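PDB 6MGD: capsular polysaccharide export system protein KpsC from Thermosulfurimonas dismutans, which acts as a beta-(2,7) Kdo glycosyltransferase and probably builds part of the poly-Kdo linker in the glycolipid that carries bacterial capsular polysaccharide. Local coordinates for residues V158-E163 against K176-L182; I119-A123 against L294-P298; A236-L242 against K255-G261; L182-R186 against L216-D221. The contacts are given in a common frame with arbitrary orientation. Residue numbers count along the deposited sequence, not the author numbering.

Contact 1 (V158-E163 against K176-L182); sequences VPGQVE and KTNLELL
Asn178 uses both ends of its carboxamide on one residue: OD1 accepts from Gln161 N at 3.0 Å, and ND2 donates to Gln161 O at 3.1 Å. Its own backbone N gives a third bond, 3.0 Å long, to Glu163 OE2. These bonds tie the first turn of helix 178-188 to the loop leaving strand 155-159, a beta-alpha connection in the C-terminal Rossmann-like half of a GT-B glycosyltransferase. Residues 158-159 are extended and the chain stays open through Gln161, whereas residues 178-182 are helical. Thr177 is the N-cap, with OG1 (chi1 p) accepting from Glu180 N at 3.1 Å, so Glu163 and Thr177 each take up an amide NH of the first turn. The closest CA pairs are Glu163 with Thr177 (6.0 Å), Gly160 with Asn178 (6.1 Å) and Val158 with Leu182 (7.5 Å). Asn178 and Glu163 both have chi1 m. The CA-to-CB bond of Gln161 points sideways, and its OE1 accepts from Thr243 N beyond the contact. Gly160 passes close to the amide, CA to Asn178 OD1 being 3.5 Å. Packing closes the strand end, where Val158 CG1 lies 3.7 Å from both Leu181 CD2 and Leu182 CD2.

Contact 2 (I119-A123 against L294-P298); sequences ILERA and LLLYP
Residues 119-123 form a regular turn of helix 117-132, with Ala123 N bonded to Ile119 O at 3.1 Å, while 294-296 belong to the last part of helix 286-296 and include a wider pi-type turn. Past Leu296 the chain runs through Tyr297 into strand 298-300, an outermost strand of the mixed sheet, so this helix-helix contact packs helix 117-132 against a late part of the chain that joins the sheet of the N-terminal half, consistent with the GT-B habit of the C-terminal chain crossing back to the N-terminal domain. Ala123 and Leu295 make the nearest CA pair, at 7.4 Å. Leu295, chi1 m and chi2 p, points at the facing helix, its CD2 resting 3.8 Å from Ile119 CG1 and 3.8 Å from Ala123 N. Ile119 (t, t) places CD1 3.7 Å from Leu296 CG. One face of the Arg122 guanidinium lies over Leu295 CG, 3.4 Å from Arg122 NH2, and Arg122 NE forms a salt bridge with Glu312. One water spans the helices, donating to Leu295 O at 3.2 Å and accepting a weak bond from Arg122 NH2 at 2.6 Å.

Contact 3 (A236-L242 against K255-G261); sequences ADEVHVL and KPVTCYG
Val239, Val241, Val257 and Cys259 share one face of a parallel strand pair: Val239 CB is 4.4 Å from Val257 CB, and Val241 CG2 lies 4.4 Å from Val257 CG2 and 4.2 Å from Cys259 SG. Further along, Leu242 CD1 packs 3.9 Å from Tyr260 CB. Strands 238-241 and 257-259 approach to 4.6 Å at 18°, pairing Val239 with Val257 (CA-CA 4.5 Å), His240 with Thr258 (4.7 Å) and Val241 with Cys259 (5.2 Å). The ladder alternates: Val239 N to Pro256 O 2.9 Å, Thr258 N to Val239 O 2.8 Å, Val241 N to Thr258 O 3.0 Å and Tyr260 N to Val241 O 2.8 Å, before a weak bond of 3.2 Å from Gly261 N to Leu242 O. With helix 246-253 between them, the strands make a beta-alpha-beta unit of the parallel sheet in a Rossmann-like GT-B domain. On the opposite face Thr258 CB sits over the His240 ring, 3.7 Å from its centroid. His240 (chi1 m) joins Tyr260 OH through ND1 at 2.9 Å and donates from NE2 to Glu238 OE1 at 3.1 Å, while Glu238 OE2 forms a salt bridge with Lys154.

Contact 4 (L182-R186 against L216-D221); sequences LKSVR and LLKFCD
Phe219 lays its ring against the aliphatic part of Lys183, whose CG stands 3.5 Å from the ring centroid and 13° off the normal, a CH-pi contact over the face; the closest atoms, Lys183 CG and Phe219 CZ, are 3.4 Å apart. Chi1 is m for both residues, and their CA atoms, 5.9 Å apart, are the nearest across the segments. Residues 182-186 are helical, with Arg186 N bonded to Leu182 O at 3.1 Å. The facing segment has no regular helix or strand but turns back on itself: Leu216 O accepts from Phe219 N at 3.1 Å and from Cys220 N at 3.0 Å, after which Cys220 is extended. One turn of helix 178-188 is thus covered by the loop that leads into strand 222-223, an outermost strand of the parallel sheet in this Rossmann-like GT-B domain. Leu182 (m, t) meets three loop residues, CD1 lying 3.7 Å from Leu216 CD2, CB 4.4 Å from Phe219 CB and CD2 4.3 Å from Cys220 CB. The CA-to-CB bond of Arg186 points toward the loop (chi1 t), and the side chain then bends, with chi2 off-rotamer at 133° and chi3 m. Its NE donates to Phe219 O at 2.6 Å, and NH2 makes a long salt bridge of 3.5 Å with Asp221 OD2. Both charged groups also bind main chain nearby: Asp221 OD2 accepts from Ile194 N, and Arg186 NH2 donates to Ala192 O.

In the fold
Contacts 1, 3 and 4 form a continuous cluster on one side of the chain's centre, whereas contact 2 lies apart, its centre 23 to 37 Å from the centres of the others. Contact 3 is the buried one, a sheet interior built on main-chain bonds; the other three are partly buried. Contacts 1 and 4 use successive turns of helix 178-188 and share Leu182; polar side chains bind main-chain groups in both. Tyr260 ties contact 3 to this helix, touching Leu181, Ser184 and Val185, and strands 155-159 and 238-241 are sheet neighbours. Contact 2, mostly apolar with one bridging water, closes a long loop of chain within which the other three are nested.

Contact 1 (V158-E163 against K176-L182)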
loop_
_atom_site.group_PDB
_atom_site.type_symbol
_atom_site.label_atom_id
_atom_site.label_comp_id
_atom_site.label_asym_id
_atom_site.label_seq_id
_atom_site.Cartn_x
_atom_site.Cartn_y
_atom_site.Cartn_z
ATOM N N VAL A 158 12.601 -6.783 -10.207
ATOM C CA VAL A 158 12.673 -5.667 -9.268
ATOM C C VAL A 158 11.847 -4.508 -9.812
ATOM O O VAL A 158 12.228 -3.898 -10.820
ATOM C CB VAL A 158 14.129 -5.236 -9.015
ATOM C CG1 VAL A 158 14.174 -3.955 -8.192
ATOM C CG2 VAL A 158 14.905 -6.343 -8.316
ATOM N N PRO A 159 10.711 -4.178 -9.194
ATOM C CA PRO A 159 9.914 -3.028 -9.649
ATOM C C PRO A 159 10.460 -1.741 -9.051
ATOM O O PRO A 159 10.550 -1.600 -7.829
ATOM C CB PRO A 159 8.508 -3.345 -9.122
ATOM C CG PRO A 159 8.755 -4.166 -7.900
ATOM C CD PRO A 159 10.026 -4.949 -8.142
ATOM N N GLY A 160 10.839 -0.806 -9.916
ATOM C CA GLY A 160 11.289 0.486 -9.442
ATOM C C GLY A 160 10.148 1.312 -8.878
ATOM O O GLY A 160 8.984 1.152 -9.245
ATOM N N GLN A 161 10.496 2.213 -7.965
ATOM C CA GLN A 161 9.538 3.110 -7.343
ATOM C C GLN A 161 9.939 4.555 -7.601
ATOM O O GLN A 161 11.073 4.850 -7.986
ATOM C CB GLN A 161 9.442 2.874 -5.829
ATOM C CG GLN A 161 8.990 1.483 -5.422
ATOM C CD GLN A 161 8.909 1.328 -3.915
ATOM O OE1 GLN A 161 9.295 0.297 -3.362
ATOM N NE2 GLN A 161 8.404 2.357 -3.240
ATOM N N VAL A 162 8.991 5.458 -7.381
ATOM C CA VAL A 162 9.300 6.882 -7.333
ATOM C C VAL A 162 9.974 7.158 -5.997
ATOM O O VAL A 162 9.386 6.925 -4.935
ATOM C CB VAL A 162 8.037 7.733 -7.512
ATOM C CG1 VAL A 162 8.407 9.149 -7.934
ATOM C CG2 VAL A 162 7.110 7.088 -8.527
ATOM N N GLU A 163 11.217 7.641 -6.044
ATOM C CA GLU A 163 12.031 7.722 -4.835
ATOM C C GLU A 163 11.509 8.743 -3.834
ATOM O O GLU A 163 11.813 8.632 -2.643
ATOM C CB GLU A 163 13.480 8.036 -5.205
ATOM C CG GLU A 163 14.165 6.900 -5.945
ATOM C CD GLU A 163 15.553 7.263 -6.430
ATOM O OE1 GLU A 163 15.901 8.462 -6.406
ATOM O OE2 GLU A 163 16.297 6.343 -6.834
ATOM N N LYS A 176 17.281 3.717 0.214
ATOM C CA LYS A 176 16.427 4.836 -0.161
ATOM C C LYS A 176 16.327 5.091 -1.657
ATOM O O LYS A 176 15.519 5.933 -2.062
ATOM C CB LYS A 176 16.904 6.129 0.520
ATOM C CG LYS A 176 16.158 6.472 1.799
ATOM C CD LYS A 176 16.446 5.464 2.894
ATOM C CE LYS A 176 15.700 5.805 4.170
ATOM N NZ LYS A 176 14.226 5.729 3.986
ATOM N N THR A 177 17.113 4.412 -2.489
ATOM C CA THR A 177 17.091 4.649 -3.925
ATOM C C THR A 177 16.919 3.333 -4.669
ATOM O O THR A 177 17.125 2.249 -4.116
ATOM C CB THR A 177 18.370 5.351 -4.408
ATOM O OG1 THR A 177 19.508 4.531 -4.111
ATOM C CG2 THR A 177 18.530 6.703 -3.729
ATOM N N ASN A 178 16.530 3.440 -5.941
ATOM C CA ASN A 178 16.447 2.249 -6.780
ATOM C C ASN A 178 17.831 1.678 -7.053
ATOM O O ASN A 178 18.004 0.456 -7.118
ATOM C CB ASN A 178 15.736 2.571 -8.096
ATOM C CG ASN A 178 14.346 3.141 -7.891
ATOM O OD1 ASN A 178 13.428 2.441 -7.462
ATOM N ND2 ASN A 178 14.179 4.416 -8.220
ATOM N N LEU A 179 18.829 2.551 -7.214
ATOM C CA LEU A 179 20.187 2.089 -7.486
ATOM C C LEU A 179 20.740 1.293 -6.312
ATOM O O LEU A 179 21.352 0.235 -6.503
ATOM C CB LEU A 179 21.095 3.277 -7.806
ATOM C CG LEU A 179 20.707 4.164 -8.994
ATOM C CD1 LEU A 179 19.709 5.253 -8.594
ATOM C CD2 LEU A 179 21.947 4.772 -9.631
ATOM N N GLU A 180 20.534 1.786 -5.088
ATOM C CA GLU A 180 20.931 1.024 -3.910
ATOM C C GLU A 180 20.125 -0.263 -3.782
ATOM O O GLU A 180 20.657 -1.282 -3.326
ATOM C CB GLU A 180 20.777 1.879 -2.652
ATOM C CG GLU A 180 21.855 2.936 -2.482
ATOM C CD GLU A 180 23.241 2.333 -2.366
ATOM O OE1 GLU A 180 24.126 2.702 -3.167
ATOM O OE2 GLU A 180 23.441 1.478 -1.476
ATOM N N LEU A 181 18.851 -0.237 -4.175
ATOM C CA LEU A 181 18.066 -1.466 -4.193
ATOM C C LEU A 181 18.641 -2.459 -5.192
ATOM O O LEU A 181 18.934 -3.609 -4.844
ATOM C CB LEU A 181 16.606 -1.154 -4.520
ATOM C CG LEU A 181 15.704 -2.377 -4.707
ATOM C CD1 LEU A 181 15.713 -3.250 -3.460
ATOM C CD2 LEU A 181 14.285 -1.953 -5.061
ATOM N N LEU A 182 18.825 -2.024 -6.442
ATOM C CA LEU A 182 19.405 -2.898 -7.455
ATOM C C LEU A 182 20.800 -3.356 -7.055
ATOM O O LEU A 182 21.184 -4.503 -7.316
ATOM C CB LEU A 182 19.436 -2.186 -8.806
ATOM C CG LEU A 182 18.084 -2.070 -9.509
ATOM C CD1 LEU A 182 18.214 -1.282 -10.802
ATOM C CD2 LEU A 182 17.519 -3.455 -9.776
#

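Contact 2 (I119-A123 against L294-P298)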
loop_
_atom_site.group_PDB
_atom_site.type_symbol
_atom_site.label_atom_id
_atom_site.label_comp_id
_atom_site.label_asym_id
_atom_site.label_seq_id
_atom_site.Cartn_x
_atom_site.Cartn_y
_atom_site.Cartn_z
ATOM N N ILE A 119 -14.812 -14.880 7.533
ATOM C CA ILE A 119 -13.974 -13.910 6.837
ATOM C C ILE A 119 -12.788 -14.582 6.153
ATOM O O ILE A 119 -12.262 -14.050 5.167
ATOM C CB ILE A 119 -13.507 -12.803 7.804
ATOM C CG1 ILE A 119 -12.938 -11.615 7.024
ATOM C CG2 ILE A 119 -12.474 -13.338 8.786
ATOM C CD1 ILE A 119 -12.605 -10.423 7.885
ATOM N N LEU A 120 -12.357 -15.746 6.641
ATOM C CA LEU A 120 -11.302 -16.480 5.951
ATOM C C LEU A 120 -11.789 -17.034 4.619
ATOM O O LEU A 120 -10.996 -17.161 3.678
ATOM C CB LEU A 120 -10.774 -17.607 6.836
ATOM C CG LEU A 120 -9.992 -17.169 8.074
ATOM C CD1 LEU A 120 -9.527 -18.379 8.870
ATOM C CD2 LEU A 120 -8.812 -16.293 7.676
ATOM N N GLU A 121 -13.078 -17.369 4.520
ATOM C CA GLU A 121 -13.631 -17.816 3.246
ATOM C C GLU A 121 -13.576 -16.702 2.209
ATOM O O GLU A 121 -13.113 -16.911 1.082
ATOM C CB GLU A 121 -15.072 -18.298 3.428
ATOM C CG GLU A 121 -15.285 -19.284 4.564
ATOM C CD GLU A 121 -14.465 -20.549 4.416
ATOM O OE1 GLU A 121 -14.087 -21.134 5.453
ATOM O OE2 GLU A 121 -14.197 -20.960 3.266
ATOM N N ARG A 122 -14.049 -15.507 2.576
ATOM C CA ARG A 122 -14.024 -14.381 1.650
ATOM C C ARG A 122 -12.603 -14.066 1.203
ATOM O O ARG A 122 -12.364 -13.794 0.021
ATOM C CB ARG A 122 -14.657 -13.153 2.300
ATOM C CG ARG A 122 -16.105 -13.323 2.713
ATOM C CD ARG A 122 -16.540 -12.124 3.530
ATOM N NE ARG A 122 -16.049 -10.881 2.940
ATOM C CZ ARG A 122 -15.958 -9.728 3.594
ATOM N NH1 ARG A 122 -16.319 -9.657 4.867
ATOM N NH2 ARG A 122 -15.500 -8.648 2.976
ATOM N N ALA A 123 -11.648 -14.097 2.137
ATOM C CA ALA A 123 -10.257 -13.832 1.783
ATOM C C ALA A 123 -9.758 -14.821 0.739
ATOM O O ALA A 123 -9.038 -14.442 -0.192
ATOM C CB ALA A 123 -9.378 -13.880 3.033
ATOM N N LEU A 294 -7.207 -6.165 2.883
ATOM C CA LEU A 294 -8.166 -5.906 1.816
ATOM C C LEU A 294 -9.613 -5.844 2.284
ATOM O O LEU A 294 -10.397 -5.071 1.723
ATOM C CB LEU A 294 -8.051 -6.977 0.725
ATOM C CG LEU A 294 -6.839 -6.866 -0.198
ATOM C CD1 LEU A 294 -6.855 -7.962 -1.248
ATOM C CD2 LEU A 294 -6.811 -5.496 -0.851
ATOM N N LEU A 295 -9.991 -6.627 3.291
ATOM C CA LEU A 295 -11.393 -6.758 3.675
ATOM C C LEU A 295 -11.804 -5.830 4.814
ATOM O O LEU A 295 -12.875 -5.218 4.745
ATOM C CB LEU A 295 -11.700 -8.211 4.059
ATOM C CG LEU A 295 -12.144 -9.160 2.936
ATOM C CD1 LEU A 295 -11.185 -9.140 1.750
ATOM C CD2 LEU A 295 -12.303 -10.577 3.465
ATOM N N LEU A 296 -10.986 -5.705 5.859
ATOM C CA LEU A 296 -11.338 -4.907 7.030
ATOM C C LEU A 296 -10.735 -3.508 7.014
ATOM O O LEU A 296 -11.407 -2.547 7.402
ATOM C CB LEU A 296 -10.896 -5.626 8.309
ATOM C CG LEU A 296 -11.621 -6.922 8.670
ATOM C CD1 LEU A 296 -10.898 -7.636 9.800
ATOM C CD2 LEU A 296 -13.059 -6.632 9.057
ATOM N N TYR A 297 -9.482 -3.372 6.570
ATOM C CA TYR A 297 -8.786 -2.092 6.699
ATOM C C TYR A 297 -9.375 -1.002 5.810
ATOM O O TYR A 297 -9.685 0.084 6.330
ATOM C CB TYR A 297 -7.290 -2.298 6.439
ATOM C CG TYR A 297 -6.422 -1.078 6.635
ATOM C CD1 TYR A 297 -6.401 -0.401 7.851
ATOM C CD2 TYR A 297 -5.593 -0.626 5.616
ATOM C CE1 TYR A 297 -5.592 0.709 8.037
ATOM C CE2 TYR A 297 -4.778 0.478 5.794
ATOM C CZ TYR A 297 -4.783 1.142 7.005
ATOM O OH TYR A 297 -3.977 2.243 7.182
ATOM N N PRO A 298 -9.552 -1.192 4.502
ATOM C CA PRO A 298 -10.020 -0.090 3.661
ATOM C C PRO A 298 -11.536 -0.055 3.533
ATOM O O PRO A 298 -12.232 -1.060 3.691
ATOM C CB PRO A 298 -9.369 -0.389 2.299
ATOM C CG PRO A 298 -8.841 -1.820 2.393
ATOM C CD PRO A 298 -9.328 -2.396 3.686
HETATM O O HOH W 1 -15.058 -6.076 2.569
#

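Contact 3 (A236-L242 against K255-G261)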
loop_
_atom_site.group_PDB
_atom_site.type_symbol
_atom_site.label_atom_id
_atom_site.label_comp_id
_atom_site.label_asym_id
_atom_site.label_seq_id
_atom_site.Cartn_x
_atom_site.Cartn_y
_atom_site.Cartn_z
ATOM N N ALA A 236 8.533 -14.615 -13.411
ATOM C CA ALA A 236 9.584 -14.469 -12.416
ATOM C C ALA A 236 9.561 -15.622 -11.420
ATOM O O ALA A 236 8.502 -16.160 -11.083
ATOM C CB ALA A 236 9.447 -13.142 -11.667
ATOM N N ASP A 237 10.755 -15.999 -10.953
ATOM C CA ASP A 237 10.873 -16.969 -9.871
ATOM C C ASP A 237 10.682 -16.306 -8.512
ATOM O O ASP A 237 9.998 -16.857 -7.642
ATOM C CB ASP A 237 12.233 -17.666 -9.934
ATOM C CG ASP A 237 12.383 -18.545 -11.161
ATOM O OD1 ASP A 237 11.481 -19.370 -11.417
ATOM O OD2 ASP A 237 13.402 -18.406 -11.872
ATOM N N GLU A 238 11.279 -15.130 -8.316
ATOM C CA GLU A 238 11.158 -14.375 -7.078
ATOM C C GLU A 238 11.024 -12.893 -7.407
ATOM O O GLU A 238 11.527 -12.422 -8.432
ATOM C CB GLU A 238 12.366 -14.597 -6.154
ATOM C CG GLU A 238 12.587 -16.042 -5.729
ATOM C CD GLU A 238 13.835 -16.220 -4.880
ATOM O OE1 GLU A 238 14.586 -15.237 -4.707
ATOM O OE2 GLU A 238 14.063 -17.344 -4.385
ATOM N N VAL A 239 10.346 -12.162 -6.524
ATOM C CA VAL A 239 10.140 -10.723 -6.668
ATOM C C VAL A 239 10.868 -10.019 -5.527
ATOM O O VAL A 239 10.609 -10.301 -4.351
ATOM C CB VAL A 239 8.646 -10.363 -6.669
ATOM C CG1 VAL A 239 8.455 -8.885 -6.976
ATOM C CG2 VAL A 239 7.893 -11.222 -7.667
ATOM N N HIS A 240 11.771 -9.101 -5.865
ATOM C CA HIS A 240 12.560 -8.374 -4.874
ATOM C C HIS A 240 12.197 -6.896 -4.933
ATOM O O HIS A 240 12.433 -6.235 -5.950
ATOM C CB HIS A 240 14.058 -8.579 -5.102
ATOM C CG HIS A 240 14.523 -9.979 -4.835
ATOM N ND1 HIS A 240 15.739 -10.262 -4.252
ATOM C CD2 HIS A 240 13.934 -11.175 -5.075
ATOM C CE1 HIS A 240 15.878 -11.572 -4.142
ATOM N NE2 HIS A 240 14.797 -12.149 -4.633
ATOM N N VAL A 241 11.633 -6.380 -3.838
ATOM C CA VAL A 241 11.094 -5.028 -3.788
ATOM C C VAL A 241 11.712 -4.277 -2.614
ATOM O O VAL A 241 12.428 -4.840 -1.787
ATOM C CB VAL A 241 9.556 -5.018 -3.670
ATOM C CG1 VAL A 241 8.932 -5.911 -4.730
ATOM C CG2 VAL A 241 9.130 -5.459 -2.277
ATOM N N LEU A 242 11.418 -2.978 -2.558
ATOM C CA LEU A 242 11.739 -2.159 -1.396
ATOM C C LEU A 242 10.492 -2.022 -0.527
ATOM O O LEU A 242 10.339 -2.745 0.463
ATOM C CB LEU A 242 12.272 -0.789 -1.828
ATOM C CG LEU A 242 12.961 0.084 -0.770
ATOM C CD1 LEU A 242 14.110 -0.663 -0.104
ATOM C CD2 LEU A 242 13.461 1.388 -1.386
ATOM N N LYS A 255 3.915 -15.887 -5.808
ATOM C CA LYS A 255 5.347 -15.896 -6.071
ATOM C C LYS A 255 6.121 -15.466 -4.825
ATOM O O LYS A 255 5.698 -14.548 -4.116
ATOM C CB LYS A 255 5.683 -14.970 -7.240
ATOM C CG LYS A 255 5.262 -15.509 -8.600
ATOM C CD LYS A 255 6.045 -16.764 -8.943
ATOM C CE LYS A 255 5.615 -17.346 -10.276
ATOM N NZ LYS A 255 6.358 -18.599 -10.589
ATOM N N PRO A 256 7.248 -16.118 -4.533
ATOM C CA PRO A 256 8.063 -15.702 -3.385
ATOM C C PRO A 256 8.588 -14.287 -3.576
ATOM O O PRO A 256 8.990 -13.895 -4.674
ATOM C CB PRO A 256 9.201 -16.730 -3.360
ATOM C CG PRO A 256 8.694 -17.896 -4.154
ATOM C CD PRO A 256 7.794 -17.311 -5.202
ATOM N N VAL A 257 8.578 -13.513 -2.494
ATOM C CA VAL A 257 8.943 -12.104 -2.544
ATOM C C VAL A 257 9.904 -11.788 -1.407
ATOM O O VAL A 257 9.651 -12.152 -0.252
ATOM C CB VAL A 257 7.704 -11.192 -2.480
ATOM C CG1 VAL A 257 6.702 -11.757 -1.508
ATOM C CG2 VAL A 257 8.096 -9.770 -2.087
ATOM N N THR A 258 11.001 -11.112 -1.738
ATOM C CA THR A 258 11.986 -10.640 -0.774
ATOM C C THR A 258 11.832 -9.134 -0.611
ATOM O O THR A 258 11.760 -8.404 -1.605
ATOM C CB THR A 258 13.406 -10.985 -1.234
ATOM O OG1 THR A 258 13.564 -12.409 -1.272
ATOM C CG2 THR A 258 14.446 -10.386 -0.293
ATOM N N CYS A 259 11.772 -8.673 0.634
ATOM C CA CYS A 259 11.581 -7.261 0.936
ATOM C C CYS A 259 12.888 -6.661 1.435
ATOM O O CYS A 259 13.514 -7.199 2.352
ATOM C CB CYS A 259 10.476 -7.066 1.977
ATOM S SG CYS A 259 8.824 -7.540 1.408
ATOM N N TYR A 260 13.298 -5.552 0.823
ATOM C CA TYR A 260 14.490 -4.834 1.249
ATOM C C TYR A 260 14.170 -3.629 2.121
ATOM O O TYR A 260 15.094 -3.003 2.651
ATOM C CB TYR A 260 15.310 -4.399 0.028
ATOM C CG TYR A 260 15.944 -5.559 -0.713
ATOM C CD1 TYR A 260 15.180 -6.394 -1.520
ATOM C CD2 TYR A 260 17.305 -5.822 -0.602
ATOM C CE1 TYR A 260 15.749 -7.456 -2.192
ATOM C CE2 TYR A 260 17.886 -6.882 -1.275
ATOM C CZ TYR A 260 17.100 -7.697 -2.070
ATOM O OH TYR A 260 17.664 -8.756 -2.746
ATOM N N GLY A 261 12.892 -3.293 2.273
ATOM C CA GLY A 261 12.443 -2.300 3.228
ATOM C C GLY A 261 11.457 -2.916 4.200
ATOM O O GLY A 261 11.590 -4.093 4.551
#

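Contact 4 (L182-R186 against L216-D221)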
loop_
_atom_site.group_PDB
_atom_site.type_symbol
_atom_site.label_atom_id
_atom_site.label_comp_id
_atom_site.label_asym_id
_atom_site.label_seq_id
_atom_site.Cartn_x
_atom_site.Cartn_y
_atom_site.Cartn_z
ATOM N N LEU A 182 18.825 -2.024 -6.442
ATOM C CA LEU A 182 19.405 -2.898 -7.455
ATOM C C LEU A 182 20.800 -3.356 -7.055
ATOM O O LEU A 182 21.184 -4.503 -7.316
ATOM C CB LEU A 182 19.436 -2.186 -8.806
ATOM C CG LEU A 182 18.084 -2.070 -9.509
ATOM C CD1 LEU A 182 18.214 -1.282 -10.802
ATOM C CD2 LEU A 182 17.519 -3.455 -9.776
ATOM N N LYS A 183 21.574 -2.472 -6.421
ATOM C CA LYS A 183 22.867 -2.875 -5.878
ATOM C C LYS A 183 22.697 -3.977 -4.843
ATOM O O LYS A 183 23.288 -5.055 -4.960
ATOM C CB LYS A 183 23.580 -1.668 -5.268
ATOM C CG LYS A 183 24.405 -0.862 -6.252
ATOM C CD LYS A 183 25.052 0.338 -5.573
ATOM C CE LYS A 183 25.770 -0.065 -4.293
ATOM N NZ LYS A 183 26.813 -1.101 -4.535
ATOM N N SER A 184 21.865 -3.727 -3.827
ATOM C CA SER A 184 21.664 -4.709 -2.768
ATOM C C SER A 184 21.074 -6.010 -3.298
ATOM O O SER A 184 21.384 -7.086 -2.773
ATOM C CB SER A 184 20.763 -4.126 -1.681
ATOM O OG SER A 184 20.531 -5.075 -0.657
ATOM N N VAL A 185 20.223 -5.938 -4.326
ATOM C CA VAL A 185 19.651 -7.156 -4.897
ATOM C C VAL A 185 20.743 -8.012 -5.524
ATOM O O VAL A 185 20.767 -9.237 -5.353
ATOM C CB VAL A 185 18.549 -6.811 -5.917
ATOM C CG1 VAL A 185 18.157 -8.048 -6.715
ATOM C CG2 VAL A 185 17.329 -6.240 -5.215
ATOM N N ARG A 186 21.669 -7.384 -6.251
ATOM C CA ARG A 186 22.722 -8.150 -6.905
ATOM C C ARG A 186 23.706 -8.724 -5.892
ATOM O O ARG A 186 24.184 -9.852 -6.060
ATOM C CB ARG A 186 23.452 -7.289 -7.935
ATOM C CG ARG A 186 24.651 -7.987 -8.560
ATOM C CD ARG A 186 24.682 -7.849 -10.075
ATOM N NE ARG A 186 23.534 -8.479 -10.726
ATOM C CZ ARG A 186 23.445 -9.777 -10.999
ATOM N NH1 ARG A 186 24.433 -10.596 -10.665
ATOM N NH2 ARG A 186 22.369 -10.261 -11.602
ATOM N N LEU A 216 22.383 1.532 -14.074
ATOM C CA LEU A 216 21.456 0.491 -13.643
ATOM C C LEU A 216 21.881 -0.873 -14.171
ATOM O O LEU A 216 21.819 -1.873 -13.446
ATOM C CB LEU A 216 20.037 0.825 -14.107
ATOM C CG LEU A 216 19.392 2.106 -13.579
ATOM C CD1 LEU A 216 18.051 2.335 -14.255
ATOM C CD2 LEU A 216 19.227 2.042 -12.070
ATOM N N LEU A 217 22.325 -0.929 -15.429
ATOM C CA LEU A 217 22.740 -2.178 -16.056
ATOM C C LEU A 217 23.991 -2.780 -15.433
ATOM O O LEU A 217 24.276 -3.956 -15.680
ATOM C CB LEU A 217 22.965 -1.958 -17.554
ATOM C CG LEU A 217 21.710 -1.798 -18.413
ATOM C CD1 LEU A 217 22.081 -1.437 -19.844
ATOM C CD2 LEU A 217 20.874 -3.070 -18.380
ATOM N N LYS A 218 24.744 -2.018 -14.637
ATOM C CA LYS A 218 25.891 -2.590 -13.942
ATOM C C LYS A 218 25.484 -3.495 -12.788
ATOM O O LYS A 218 26.359 -4.108 -12.164
ATOM C CB LYS A 218 26.816 -1.477 -13.440
ATOM C CG LYS A 218 27.430 -0.653 -14.565
ATOM C CD LYS A 218 28.655 0.127 -14.112
ATOM C CE LYS A 218 28.283 1.283 -13.201
ATOM N NZ LYS A 218 29.468 2.136 -12.902
ATOM N N PHE A 219 24.188 -3.594 -12.491
ATOM C CA PHE A 219 23.683 -4.499 -11.467
ATOM C C PHE A 219 22.463 -5.299 -11.901
ATOM O O PHE A 219 22.181 -6.332 -11.283
ATOM C CB PHE A 219 23.343 -3.722 -10.188
ATOM C CG PHE A 219 24.403 -2.741 -9.789
ATOM C CD1 PHE A 219 25.560 -3.168 -9.157
ATOM C CD2 PHE A 219 24.253 -1.392 -10.062
ATOM C CE1 PHE A 219 26.544 -2.267 -8.797
ATOM C CE2 PHE A 219 25.234 -0.484 -9.705
ATOM C CZ PHE A 219 26.381 -0.923 -9.072
ATOM N N CYS A 220 21.738 -4.872 -12.929
ATOM C CA CYS A 220 20.636 -5.637 -13.488
ATOM C C CYS A 220 20.975 -6.054 -14.913
ATOM O O CYS A 220 21.673 -5.339 -15.639
ATOM C CB CYS A 220 19.332 -4.833 -13.473
ATOM S SG CYS A 220 19.304 -3.440 -14.625
ATOM N N ASP A 221 20.474 -7.224 -15.311
ATOM C CA ASP A 221 20.815 -7.768 -16.621
ATOM C C ASP A 221 20.100 -7.016 -17.738
ATOM O O ASP A 221 20.736 -6.552 -18.690
ATOM C CB ASP A 221 20.487 -9.259 -16.661
ATOM C CG ASP A 221 21.365 -10.065 -15.725
ATOM O OD1 ASP A 221 22.584 -10.153 -15.984
ATOM O OD2 ASP A 221 20.845 -10.584 -14.717
#